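Local coordinates for hyperosmolarity resistance protein Emb (Staphylococcus epidermidis, PDB 6GV5) that belongs to a giant extracellular matrix binding protein that mediates adherence of the bacterium to surface-immobilized fibronectin, probably through repeats of this kind, at residues K4-K9 against Q37-V43; K66-R71 against Y87-I91. Where two conformers were deposited one is given. Residue numbers count along the deposited sequence, not the author numbering.

Contact 1 of 2, residues K4-K9 against Q37-V43; sequences KLQDAK and QTSRANV
Build K4-K9 as regular alpha-helix, part of helix 2-18, and bring Q37-V43 against it: a short connection with Q37 (phi/psi -78/147) and S39 (-143/155) extended and T38 at -106/-4, then helix 40-65 from R40. S39 is the N-cap: its p rotamer (chi1 71°) lets S39 OG accept from N42 N at 3.1 Å. CA atoms of L5 and R40 lie 5.5 Å apart, those of K9 and V43 6.6 Å. Small A8 permits this closeness, its CB meeting R40 CG at 3.9 Å. L5 (t,p) places L5 CD1 3.5 Å from S39 C and 3.8 Å from CG2 of buried, branched V43, and L5 CD2 3.5 Å from T38 O. Here the first and third helices of a GA-module three-helix bundle meet. In K9, chi1 m lays K9 CG 3.9 Å from V43 CG2, and the trans remainder carries K9 NZ to Q37 O at 2.7 Å; N35 O takes a second bond from this amine. At the exposed edge, long aliphatic stems pack while charged ends face solvent: K4 (m,t,t,t) lays CD over one face of the R40 (m,t,m) guanidinium, 3.5 Å from R40 NH1, with K4 NZ 4.1 Å from R40 NH2 despite like charges.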
loop_
_atom_site.group_PDB
_atom_site.type_symbol
_atom_site.label_atom_id
_atom_site.label_comp_id
_atom_site.label_asym_id
_atom_site.label_seq_id
_atom_site.Cartn_x
_atom_site.Cartn_y
_atom_site.Cartn_z
ATOM N N LYS A 4 28.488 -11.351 4.020
ATOM C CA LYS A 4 27.607 -10.549 4.858
ATOM C C LYS A 4 26.515 -9.886 4.028
ATOM O O LYS A 4 25.357 -9.821 4.455
ATOM C CB LYS A 4 28.408 -9.482 5.602
ATOM C CG LYS A 4 29.551 -10.005 6.456
ATOM C CD LYS A 4 30.179 -8.853 7.234
ATOM C CE LYS A 4 31.429 -9.277 7.978
ATOM N NZ LYS A 4 32.027 -8.122 8.706
ATOM N N LEU A 5 26.871 -9.366 2.850
ATOM C CA LEU A 5 25.879 -8.716 1.998
ATOM C C LEU A 5 24.867 -9.722 1.469
ATOM O O LEU A 5 23.660 -9.447 1.451
ATOM C CB LEU A 5 26.569 -8.000 0.841
ATOM C CG LEU A 5 25.647 -7.275 -0.141
ATOM C CD1 LEU A 5 24.826 -6.229 0.594
ATOM C CD2 LEU A 5 26.444 -6.639 -1.263
ATOM N N GLN A 6 25.340 -10.892 1.028
ATOM C CA GLN A 6 24.437 -11.935 0.557
ATOM C C GLN A 6 23.450 -12.344 1.645
ATOM O O GLN A 6 22.263 -12.557 1.369
ATOM C CB GLN A 6 25.246 -13.145 0.084
ATOM C CG GLN A 6 24.426 -14.241 -0.582
ATOM C CD GLN A 6 24.032 -13.893 -2.004
ATOM O OE1 GLN A 6 23.996 -12.721 -2.381
ATOM N NE2 GLN A 6 23.742 -14.913 -2.805
ATOM N N ASP A 7 23.920 -12.459 2.890
ATOM C CA ASP A 7 23.037 -12.854 3.980
ATOM C C ASP A 7 22.029 -11.759 4.311
ATOM O O ASP A 7 20.879 -12.053 4.655
ATOM C CB ASP A 7 23.862 -13.210 5.217
ATOM C CG ASP A 7 24.624 -14.512 5.056
ATOM O OD1 ASP A 7 24.447 -15.180 4.015
ATOM O OD2 ASP A 7 25.395 -14.867 5.974
ATOM N N ALA A 8 22.440 -10.492 4.224
ATOM C CA ALA A 8 21.515 -9.399 4.503
ATOM C C ALA A 8 20.412 -9.332 3.452
ATOM O O ALA A 8 19.251 -9.059 3.779
ATOM C CB ALA A 8 22.274 -8.074 4.570
ATOM N N LYS A 9 20.757 -9.569 2.184
ATOM C CA LYS A 9 19.742 -9.591 1.134
ATOM C C LYS A 9 18.744 -10.716 1.371
ATOM O O LYS A 9 17.529 -10.515 1.273
ATOM C CB LYS A 9 20.407 -9.735 -0.235
ATOM C CG LYS A 9 21.201 -8.514 -0.666
ATOM C CD LYS A 9 21.890 -8.722 -2.014
ATOM C CE LYS A 9 22.617 -7.458 -2.449
ATOM N NZ LYS A 9 23.381 -7.644 -3.716
ATOM N N GLN A 37 21.366 -4.145 -4.542
ATOM C CA GLN A 37 22.098 -3.273 -3.636
ATOM C C GLN A 37 23.527 -3.776 -3.442
ATOM O O GLN A 37 23.793 -4.981 -3.440
ATOM C CB GLN A 37 21.391 -3.180 -2.285
ATOM C CG GLN A 37 19.955 -2.691 -2.374
ATOM C CD GLN A 37 19.831 -1.367 -3.096
ATOM O OE1 GLN A 37 20.482 -0.387 -2.738
ATOM N NE2 GLN A 37 19.000 -1.334 -4.129
ATOM N N THR A 38 24.445 -2.830 -3.265
ATOM C CA THR A 38 25.866 -3.135 -3.195
ATOM C C THR A 38 26.433 -3.030 -1.788
ATOM O O THR A 38 27.612 -3.337 -1.588
ATOM C CB THR A 38 26.651 -2.205 -4.128
ATOM O OG1 THR A 38 26.528 -0.851 -3.674
ATOM C CG2 THR A 38 26.121 -2.306 -5.551
ATOM N N SER A 39 25.638 -2.608 -0.811
ATOM C CA SER A 39 26.103 -2.503 0.561
ATOM C C SER A 39 24.980 -2.893 1.508
ATOM O O SER A 39 23.798 -2.776 1.174
ATOM C CB SER A 39 26.575 -1.087 0.897
ATOM O OG SER A 39 25.472 -0.200 0.975
ATOM N N ARG A 40 25.361 -3.343 2.704
ATOM C CA ARG A 40 24.364 -3.688 3.711
ATOM C C ARG A 40 23.589 -2.458 4.164
ATOM O O ARG A 40 22.388 -2.544 4.446
ATOM C CB ARG A 40 25.038 -4.371 4.898
ATOM C CG ARG A 40 25.418 -5.818 4.633
ATOM C CD ARG A 40 26.149 -6.410 5.820
ATOM N NE ARG A 40 27.498 -5.863 5.939
ATOM C CZ ARG A 40 28.223 -5.901 7.050
ATOM N NH1 ARG A 40 27.732 -6.455 8.150
ATOM N NH2 ARG A 40 29.443 -5.381 7.056
ATOM N N ALA A 41 24.252 -1.305 4.251
ATOM C CA ALA A 41 23.537 -0.086 4.606
ATOM C C ALA A 41 22.410 0.188 3.619
ATOM O O ALA A 41 21.293 0.540 4.021
ATOM C CB ALA A 41 24.509 1.095 4.660
ATOM N N ASN A 42 22.674 0.011 2.322
ATOM C CA ASN A 42 21.651 0.267 1.315
ATOM C C ASN A 42 20.549 -0.782 1.368
ATOM O O ASN A 42 19.376 -0.472 1.123
ATOM C CB ASN A 42 22.277 0.305 -0.079
ATOM C CG ASN A 42 22.970 1.621 -0.370
ATOM O OD1 ASN A 42 22.698 2.637 0.270
ATOM N ND2 ASN A 42 23.868 1.611 -1.350
ATOM N N VAL A 43 20.902 -2.034 1.673
ATOM C CA VAL A 43 19.883 -3.062 1.849
ATOM C C VAL A 43 18.952 -2.682 2.991
ATOM O O VAL A 43 17.729 -2.822 2.887
ATOM C CB VAL A 43 20.528 -4.439 2.094
ATOM C CG1 VAL A 43 19.470 -5.464 2.496
ATOM C CG2 VAL A 43 21.274 -4.898 0.847
#

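Contact 2 of 2, residues K66-R71 against Y87-I91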
loop_
_atom_site.group_PDB
_atom_site.type_symbol
_atom_site.label_atom_id
_atom_site.label_comp_id
_atom_site.label_asym_id
_atom_site.label_seq_id
_atom_site.Cartn_x
_atom_site.Cartn_y
_atom_site.Cartn_z
ATOM N N LYS A 66 -13.319 -1.767 3.447
ATOM C CA LYS A 66 -14.444 -1.367 4.278
ATOM C C LYS A 66 -15.550 -0.661 3.492
ATOM O O LYS A 66 -16.501 -0.183 4.102
ATOM C CB LYS A 66 -13.951 -0.458 5.410
ATOM C CG LYS A 66 -13.488 0.916 4.958
ATOM C CD LYS A 66 -12.938 1.761 6.112
ATOM C CE LYS A 66 -14.001 2.086 7.139
ATOM N NZ LYS A 66 -13.479 3.033 8.170
ATOM N N ALA A 67 -15.469 -0.583 2.161
ATOM C CA ALA A 67 -16.380 0.288 1.426
ATOM C C ALA A 67 -17.837 -0.134 1.580
ATOM O O ALA A 67 -18.725 0.720 1.664
ATOM C CB ALA A 67 -15.992 0.323 -0.049
ATOM N N SER A 68 -18.120 -1.441 1.557
ATOM C CA SER A 68 -19.514 -1.870 1.706
ATOM C C SER A 68 -20.055 -1.547 3.095
ATOM O O SER A 68 -21.224 -1.171 3.230
ATOM C CB SER A 68 -19.635 -3.360 1.403
ATOM O OG SER A 68 -19.487 -3.602 0.018
ATOM N N LEU A 69 -19.233 -1.696 4.142
ATOM C CA LEU A 69 -19.643 -1.258 5.474
ATOM C C LEU A 69 -19.958 0.235 5.497
ATOM O O LEU A 69 -20.934 0.662 6.118
ATOM C CB LEU A 69 -18.551 -1.566 6.496
ATOM C CG LEU A 69 -18.650 -2.854 7.300
ATOM C CD1 LEU A 69 -17.419 -2.995 8.184
ATOM C CD2 LEU A 69 -19.913 -2.870 8.117
ATOM N N VAL A 70 -19.128 1.043 4.829
ATOM C CA VAL A 70 -19.338 2.482 4.782
ATOM C C VAL A 70 -20.639 2.795 4.052
ATOM O O VAL A 70 -21.442 3.614 4.509
ATOM C CB VAL A 70 -18.134 3.170 4.109
ATOM C CG1 VAL A 70 -18.458 4.628 3.777
ATOM C CG2 VAL A 70 -16.883 3.084 4.996
ATOM N N ARG A 71 -20.862 2.144 2.907
ATOM C CA ARG A 71 -22.088 2.406 2.158
ATOM C C ARG A 71 -23.323 2.097 2.980
ATOM O O ARG A 71 -24.342 2.783 2.858
ATOM C CB ARG A 71 -22.126 1.607 0.857
ATOM C CG ARG A 71 -21.090 2.023 -0.173
ATOM C CD ARG A 71 -21.260 1.292 -1.511
ATOM N NE ARG A 71 -20.065 1.480 -2.323
ATOM C CZ ARG A 71 -19.055 0.628 -2.398
ATOM N NH1 ARG A 71 -19.097 -0.531 -1.752
ATOM N NH2 ARG A 71 -17.990 0.946 -3.122
ATOM N N TYR A 87 -16.645 9.390 -3.443
ATOM C CA TYR A 87 -16.228 8.200 -2.715
ATOM C C TYR A 87 -15.949 7.046 -3.676
ATOM O O TYR A 87 -14.931 6.358 -3.569
ATOM C CB TYR A 87 -17.298 7.818 -1.708
ATOM C CG TYR A 87 -16.900 6.669 -0.813
ATOM C CD1 TYR A 87 -15.842 6.794 0.081
ATOM C CD2 TYR A 87 -17.571 5.457 -0.868
ATOM C CE1 TYR A 87 -15.484 5.738 0.906
ATOM C CE2 TYR A 87 -17.231 4.416 -0.046
ATOM C CZ TYR A 87 -16.185 4.551 0.826
ATOM O OH TYR A 87 -15.840 3.485 1.634
ATOM N N GLU A 88 -16.842 6.814 -4.647
ATOM C CA GLU A 88 -16.635 5.700 -5.558
ATOM C C GLU A 88 -15.396 5.913 -6.422
ATOM O O GLU A 88 -14.691 4.954 -6.751
ATOM C CB GLU A 88 -17.868 5.483 -6.433
ATOM C CG GLU A 88 -19.117 5.158 -5.665
ATOM C CD GLU A 88 -18.981 3.947 -4.750
ATOM O OE1 GLU A 88 -18.046 3.147 -4.943
ATOM O OE2 GLU A 88 -19.852 3.821 -3.845
ATOM N N GLN A 89 -15.134 7.162 -6.830
ATOM C CA GLN A 89 -13.918 7.462 -7.581
ATOM C C GLN A 89 -12.679 7.124 -6.760
ATOM O O GLN A 89 -11.728 6.508 -7.259
ATOM C CB GLN A 89 -13.890 8.940 -7.972
ATOM C CG GLN A 89 -14.899 9.367 -9.023
ATOM C CD GLN A 89 -14.965 10.883 -9.188
ATOM O OE1 GLN A 89 -14.189 11.629 -8.581
ATOM N NE2 GLN A 89 -15.905 11.344 -10.002
ATOM N N ALA A 90 -12.673 7.543 -5.482
ATOM C CA ALA A 90 -11.505 7.288 -4.633
ATOM C C ALA A 90 -11.321 5.798 -4.376
ATOM O O ALA A 90 -10.192 5.287 -4.419
ATOM C CB ALA A 90 -11.639 8.057 -3.322
ATOM N N ILE A 91 -12.417 5.074 -4.108
ATOM C CA ILE A 91 -12.315 3.633 -3.887
ATOM C C ILE A 91 -11.785 2.937 -5.135
ATOM O O ILE A 91 -10.929 2.052 -5.052
ATOM C CB ILE A 91 -13.681 3.066 -3.463
ATOM C CG1 ILE A 91 -14.030 3.476 -2.037
ATOM C CG2 ILE A 91 -13.730 1.539 -3.626
ATOM C CD1 ILE A 91 -13.108 2.923 -0.961
#
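A two-pronged salt bridge joins the short helix 67-73 to helix 81-99. R71 NE donates to E88 OE2 at 2.8 Å, almost perfectly straight (179°), and R71 NH2 donates to E88 OE1 at 2.9 Å (163°), so both carboxylate oxygens are matched by one guanidinium approached at its edge. Arginine suits this place because its planar group offers two parallel N-H bonds, and its long side chain helps span the gap: the axes of segments 67-71 and 87-91 run antiparallel (172°) and come no closer than 12.2 Å. E88 OE2 also has a weak hydrogen bond with Y76 OH, in the loop between the two helices. K66, which follows helix 40-65 and stands at the N-cap position of the next, sends its amine to a salt bridge with E122 on helix 108-123, while K66 O accepts from V70 N at 3.0 Å.

Next to the ion pair, the large Y87 ring fills the gap between the helices. Y87 OH reaches A67 CA at 3.2 Å and V70 CB at 3.4 Å, contacts of packing only, and V70 CG1 touches Y87 CZ at 3.7 Å. The small A67 admits both this ring and I91, whose CD1 is 4.0 Å from A67 CB. With Y87 and I91 also lying against helix 108-123, this antiparallel packing of helices 67-73 and 81-99 is consistent with the helical bundle of a FIVAR domain.

The two contacts occur in series along the chain, contact 1 within the GA module and contact 2 within the FIVAR domain, on opposite sides of the chain's centre. Their centres are 41 Å apart and their nearest atoms about 30 Å, so neither touches the other. What joins them is helix 40-65, which starts in contact 1, runs across to the second bundle and ends just before K66, after which helix 67-73 carries contact 2. Each therefore ties a different end of this elongated molecule, contact 1 mostly at the surface and contact 2 more buried. Both are best read as packing within their own bundles, and no binding site is assigned to either.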